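PDB 4AY7: Methylcobalamin\: coenzyme M methyltransferase from Methanosarcina mazei, which catalyses methyl transfer from a methylated corrinoid to coenzyme M, a zinc-dependent step of methanogenesis. Local coordinates for residues Val86-Met91 with Val158-Asp163; Gly152-Pro157 with Ile193-Ala198. All coordinates share one frame; numbering follows the deposited sequence.

Interaction 1: residues Val86-Met91 with Val158-Asp163; sequences VLVEAM and VTVASD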
loop_
_atom_site.group_PDB
_atom_site.type_symbol
_atom_site.label_atom_id
_atom_site.label_comp_id
_atom_site.label_asym_id
_atom_site.label_seq_id
_atom_site.Cartn_x
_atom_site.Cartn_y
_atom_site.Cartn_z
ATOM N N VAL A 86 7.340 -6.012 -7.223
ATOM C CA VAL A 86 8.650 -6.449 -6.789
ATOM C C VAL A 86 8.700 -7.918 -6.314
ATOM O O VAL A 86 9.630 -8.678 -6.642
ATOM C CB VAL A 86 9.247 -5.471 -5.742
ATOM C CG1 VAL A 86 10.560 -5.972 -5.110
ATOM C CG2 VAL A 86 9.508 -4.106 -6.367
ATOM N N LEU A 87 7.759 -8.266 -5.448
ATOM C CA LEU A 87 7.777 -9.565 -4.830
ATOM C C LEU A 87 7.374 -10.603 -5.892
ATOM O O LEU A 87 7.956 -11.667 -5.993
ATOM C CB LEU A 87 6.833 -9.590 -3.577
ATOM C CG LEU A 87 6.695 -10.990 -2.881
ATOM C CD1 LEU A 87 8.106 -11.513 -2.529
ATOM C CD2 LEU A 87 5.751 -10.892 -1.667
ATOM N N VAL A 88 6.342 -10.324 -6.674
ATOM C CA VAL A 88 5.875 -11.353 -7.630
ATOM C C VAL A 88 6.959 -11.657 -8.685
ATOM O O VAL A 88 7.146 -12.830 -9.092
ATOM C CB VAL A 88 4.515 -10.971 -8.256
ATOM C CG1 VAL A 88 3.426 -11.023 -7.163
ATOM C CG2 VAL A 88 4.508 -9.590 -8.846
ATOM N N GLU A 89 7.715 -10.646 -9.068
ATOM C CA GLU A 89 8.835 -10.831 -9.921
ATOM C C GLU A 89 9.930 -11.650 -9.264
ATOM O O GLU A 89 10.528 -12.485 -9.947
ATOM C CB GLU A 89 9.436 -9.501 -10.299
ATOM C CG GLU A 89 10.649 -9.633 -11.186
ATOM C CD GLU A 89 11.152 -8.284 -11.706
ATOM O OE1 GLU A 89 11.173 -7.358 -10.914
ATOM O OE2 GLU A 89 11.567 -8.083 -12.877
ATOM N N ALA A 90 10.262 -11.371 -8.032
ATOM C CA ALA A 90 11.220 -12.210 -7.274
ATOM C C ALA A 90 10.742 -13.654 -7.146
ATOM O O ALA A 90 11.556 -14.572 -7.291
ATOM C CB ALA A 90 11.513 -11.572 -5.941
ATOM N N MET A 91 9.437 -13.840 -7.114
ATOM C CA MET A 91 8.806 -15.169 -7.142
ATOM C C MET A 91 8.728 -15.849 -8.525
ATOM O O MET A 91 8.210 -16.978 -8.612
ATOM C CB MET A 91 7.433 -15.131 -6.473
ATOM C CG MET A 91 7.451 -14.945 -4.926
ATOM S SD MET A 91 8.116 -16.431 -4.137
ATOM C CE MET A 91 6.631 -17.447 -4.384
ATOM N N VAL A 158 -2.991 -12.029 -1.504
ATOM C CA VAL A 158 -3.992 -12.497 -2.437
ATOM C C VAL A 158 -3.493 -12.177 -3.865
ATOM O O VAL A 158 -3.526 -12.998 -4.782
ATOM C CB VAL A 158 -5.364 -11.934 -2.157
ATOM C CG1 VAL A 158 -6.417 -12.444 -3.143
ATOM C CG2 VAL A 158 -5.744 -12.268 -0.706
ATOM N N THR A 159 -3.057 -10.936 -4.061
ATOM C CA THR A 159 -2.564 -10.505 -5.357
ATOM C C THR A 159 -1.303 -11.269 -5.778
ATOM O O THR A 159 -1.172 -11.609 -6.952
ATOM C CB THR A 159 -2.407 -8.978 -5.283
ATOM O OG1 THR A 159 -3.725 -8.436 -5.085
ATOM C CG2 THR A 159 -1.799 -8.341 -6.585
ATOM N N VAL A 160 -0.427 -11.600 -4.814
ATOM C CA VAL A 160 0.764 -12.395 -5.105
ATOM C C VAL A 160 0.354 -13.789 -5.552
ATOM O O VAL A 160 0.896 -14.271 -6.543
ATOM C CB VAL A 160 1.706 -12.553 -3.873
ATOM C CG1 VAL A 160 2.751 -13.612 -4.140
ATOM C CG2 VAL A 160 2.317 -11.204 -3.504
ATOM N N ALA A 161 -0.640 -14.402 -4.908
ATOM C CA ALA A 161 -1.052 -15.734 -5.304
ATOM C C ALA A 161 -1.615 -15.699 -6.722
ATOM O O ALA A 161 -1.318 -16.555 -7.548
ATOM C CB ALA A 161 -2.116 -16.272 -4.368
ATOM N N SER A 162 -2.443 -14.701 -6.978
ATOM C CA SER A 162 -3.081 -14.504 -8.271
ATOM C C SER A 162 -2.065 -14.293 -9.382
ATOM O O SER A 162 -2.218 -14.838 -10.512
ATOM C CB SER A 162 -3.994 -13.289 -8.194
ATOM O OG SER A 162 -4.709 -13.169 -9.394
ATOM N N ASP A 163 -1.012 -13.542 -9.070
ATOM C CA ASP A 163 0.101 -13.370 -10.058
ATOM C C ASP A 163 0.971 -14.625 -10.254
ATOM O O ASP A 163 1.498 -14.820 -11.404
ATOM C CB ASP A 163 0.978 -12.165 -9.727
ATOM C CG ASP A 163 0.253 -10.821 -9.941
ATOM O OD1 ASP A 163 -0.659 -10.686 -10.807
ATOM O OD2 ASP A 163 0.701 -9.858 -9.322
#
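Leu87 is the first residue of Val86-Met91 to reach across to Val158-Asp163, and it does so with one methyl group. Its CG stands anti to the backbone N (chi1 176°), which carries the branch along the flank of the helix until CD2 lies 3.9 Å from CG2 of Val160; the two side chains meet at about a right angle. Beyond this methyl, Leu87 also packs on Ser192 of helix 178-202.

Val88 comes next and carries most of the contact. Its CA is 5.8 Å from that of Val160. Its CB is directed toward the neighbouring helix, and CG1 lies 3.6 Å from Val160 CA and 3.8 Å from Val160 CG2. The same methyl is 3.7 Å from Asp163 OD2, while CG2 of Val88 approaches that oxygen at 3.8 Å. The isopropyl group of Val88 therefore fits between Val160 and Asp163, one helical turn apart, with the aspartate crossing it obliquely through both CB and carboxylate. The other branch of Val160, CG1, touches Val88 CG1 as well, so a single methyl of Val88 rests against both branches of Val160.

The two helices run roughly the same way, 38° apart, with their axes 9.7 Å from each other at closest approach. Around them, Ala188 of helix 178-202 packs on Val160, and the carbonyl of Asp163 accepts a hydrogen bond from His109. No hydrogen bond or salt bridge joins the two segments: the contact holds by methyl packing, and the carboxylate of Asp163 meets Val88 by van der Waals contact alone.

Interaction 2: residues Gly152-Pro157 with Ile193-Ala198; sequences GGMEGP and IIYANA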
loop_
_atom_site.group_PDB
_atom_site.type_symbol
_atom_site.label_atom_id
_atom_site.label_comp_id
_atom_site.label_asym_id
_atom_site.label_seq_id
_atom_site.Cartn_x
_atom_site.Cartn_y
_atom_site.Cartn_z
ATOM N N GLY A 152 6.864 0.920 3.841
ATOM C CA GLY A 152 7.119 -0.035 2.840
ATOM C C GLY A 152 5.852 -0.581 2.244
ATOM O O GLY A 152 5.104 -1.265 2.894
ATOM N N GLY A 153 5.694 -0.362 0.951
ATOM C CA GLY A 153 4.558 -0.843 0.206
ATOM C C GLY A 153 4.841 -2.102 -0.537
ATOM O O GLY A 153 5.994 -2.321 -1.016
ATOM N N MET A 154 3.827 -2.950 -0.666
ATOM C CA MET A 154 3.964 -4.167 -1.445
ATOM C C MET A 154 2.597 -4.712 -1.791
ATOM O O MET A 154 1.607 -4.415 -1.138
ATOM C CB MET A 154 4.771 -5.207 -0.686
ATOM C CG MET A 154 4.196 -5.475 0.682
ATOM S SD MET A 154 5.057 -6.694 1.718
ATOM C CE MET A 154 4.429 -8.208 1.007
ATOM N N GLU A 155 2.570 -5.526 -2.803
ATOM C CA GLU A 155 1.421 -6.352 -3.183
ATOM C C GLU A 155 1.166 -7.369 -2.082
ATOM O O GLU A 155 2.067 -7.861 -1.437
ATOM C CB GLU A 155 1.656 -7.024 -4.582
ATOM C CG GLU A 155 2.835 -7.936 -4.667
ATOM C CD GLU A 155 4.139 -7.210 -5.069
ATOM O OE1 GLU A 155 4.377 -6.036 -4.670
ATOM O OE2 GLU A 155 4.972 -7.845 -5.734
ATOM N N GLY A 156 -0.107 -7.558 -1.756
ATOM C CA GLY A 156 -0.502 -8.399 -0.629
ATOM C C GLY A 156 -0.647 -9.853 -1.083
ATOM O O GLY A 156 -0.604 -10.149 -2.310
ATOM N N PRO A 157 -0.858 -10.765 -0.138
ATOM C CA PRO A 157 -0.768 -12.169 -0.506
ATOM C C PRO A 157 -1.823 -12.642 -1.478
ATOM O O PRO A 157 -1.548 -13.554 -2.278
ATOM C CB PRO A 157 -0.857 -12.912 0.803
ATOM C CG PRO A 157 -1.254 -11.944 1.848
ATOM C CD PRO A 157 -0.993 -10.561 1.320
ATOM N N ILE A 193 5.380 -12.601 3.889
ATOM C CA ILE A 193 5.822 -12.334 5.255
ATOM C C ILE A 193 7.344 -12.165 5.243
ATOM O O ILE A 193 7.910 -11.236 5.886
ATOM C CB ILE A 193 5.413 -13.509 6.159
ATOM C CG1 ILE A 193 3.929 -13.462 6.338
ATOM C CG2 ILE A 193 6.216 -13.503 7.435
ATOM C CD1 ILE A 193 3.378 -14.725 6.931
ATOM N N ILE A 194 8.011 -13.035 4.496
ATOM C CA ILE A 194 9.482 -12.974 4.388
ATOM C C ILE A 194 9.935 -11.589 3.876
ATOM O O ILE A 194 10.870 -10.990 4.404
ATOM C CB ILE A 194 10.062 -14.080 3.506
ATOM C CG1 ILE A 194 9.901 -15.471 4.183
ATOM C CG2 ILE A 194 11.548 -13.783 3.160
ATOM C CD1 ILE A 194 10.017 -16.696 3.284
ATOM N N TYR A 195 9.328 -11.137 2.802
ATOM C CA TYR A 195 9.708 -9.829 2.183
ATOM C C TYR A 195 9.353 -8.676 3.101
ATOM O O TYR A 195 10.164 -7.778 3.348
ATOM C CB TYR A 195 8.975 -9.681 0.868
ATOM C CG TYR A 195 9.194 -8.356 0.128
ATOM C CD1 TYR A 195 10.430 -7.720 0.123
ATOM C CD2 TYR A 195 8.162 -7.764 -0.568
ATOM C CE1 TYR A 195 10.637 -6.519 -0.556
ATOM C CE2 TYR A 195 8.349 -6.584 -1.324
ATOM C CZ TYR A 195 9.598 -5.956 -1.288
ATOM O OH TYR A 195 9.807 -4.779 -1.944
ATOM N N ALA A 196 8.147 -8.713 3.651
ATOM C CA ALA A 196 7.705 -7.662 4.604
ATOM C C ALA A 196 8.693 -7.511 5.788
ATOM O O ALA A 196 9.143 -6.421 6.076
ATOM C CB ALA A 196 6.287 -7.977 5.114
ATOM N N ASN A 197 9.044 -8.608 6.453
ATOM C CA ASN A 197 10.021 -8.558 7.492
ATOM C C ASN A 197 11.366 -8.079 7.119
ATOM O O ASN A 197 12.064 -7.436 7.937
ATOM C CB ASN A 197 10.062 -9.884 8.302
ATOM C CG ASN A 197 8.841 -10.078 9.212
ATOM O OD1 ASN A 197 8.345 -9.140 9.748
ATOM N ND2 ASN A 197 8.366 -11.317 9.368
ATOM N N ALA A 198 11.795 -8.392 5.878
ATOM C CA ALA A 198 13.011 -7.816 5.360
ATOM C C ALA A 198 12.939 -6.322 5.253
ATOM O O ALA A 198 13.942 -5.651 5.532
ATOM C CB ALA A 198 13.402 -8.399 3.988
HETATM O O HOH W 1 7.431 -3.787 -2.888
#
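Gly152-Glu155 is extended, the end of strand 150-155, and the chain then turns at Gly156, the N-cap of the next helix. Ile193-Ala198 is a stretch of helix 178-202 packed over one side of this strand. No direct hydrogen bond joins the two, but one water does: it donates to Gly153 O at 2.8 Å and lies 2.7 Å from Tyr195 OH, in the plane of the ring at its edge.

Met154 carries the strand side of the contact. Its CB points toward the helix, and CG sits between the backbone N and the carbonyl carbon (chi1 54°). With chi2 extended, SD comes alongside Tyr195 and Ala196, and the bend at chi3 brings CE near Tyr195 CD2. SD is 3.8 Å from Ala196 CB and 4.9 Å from the centroid of the Tyr195 ring, 48° off the ring normal: a Met-aromatic contact of oblique geometry. The two side chains run antiparallel alongside one another, so Met154 CB reaches the far part of the ring, 3.9 Å from CE2, while SD lies by CD2. Phe235 of helix 221-238 and Ile207 of strand 206-210 also pack on Met154 and Ala196.

Met154 also bonds through its backbone to Ala208 and Ala210 of the adjacent parallel strand. Met154 and Tyr195 belong to the layer between the barrel strand and its covering helix. Strand 150-155, the helices after it and strand 206-210 form a right-handed beta-alpha-beta crossover, as expected in a TIM barrel of the URO-D family.

In the fold
From the N terminus the chain passes strand 78-80 and helix 86-90, then the small antiparallel sheet and helix 130-144, before strand 150-155 enters the barrel. Helix 157-165 follows directly, and its return to residues 86-91 closes the loop of interaction 1. Interaction 2 opens before that loop is shut and closes later, when helix 178-202 comes back over strand 150-155, so the two cross along the chain. Their centres are 10 Å apart, and they touch: Glu155 OE2 accepts a probable hydrogen bond from Val88 N. Together they tie helix 86-90 to the strand, helix 157-165 and the covering helix.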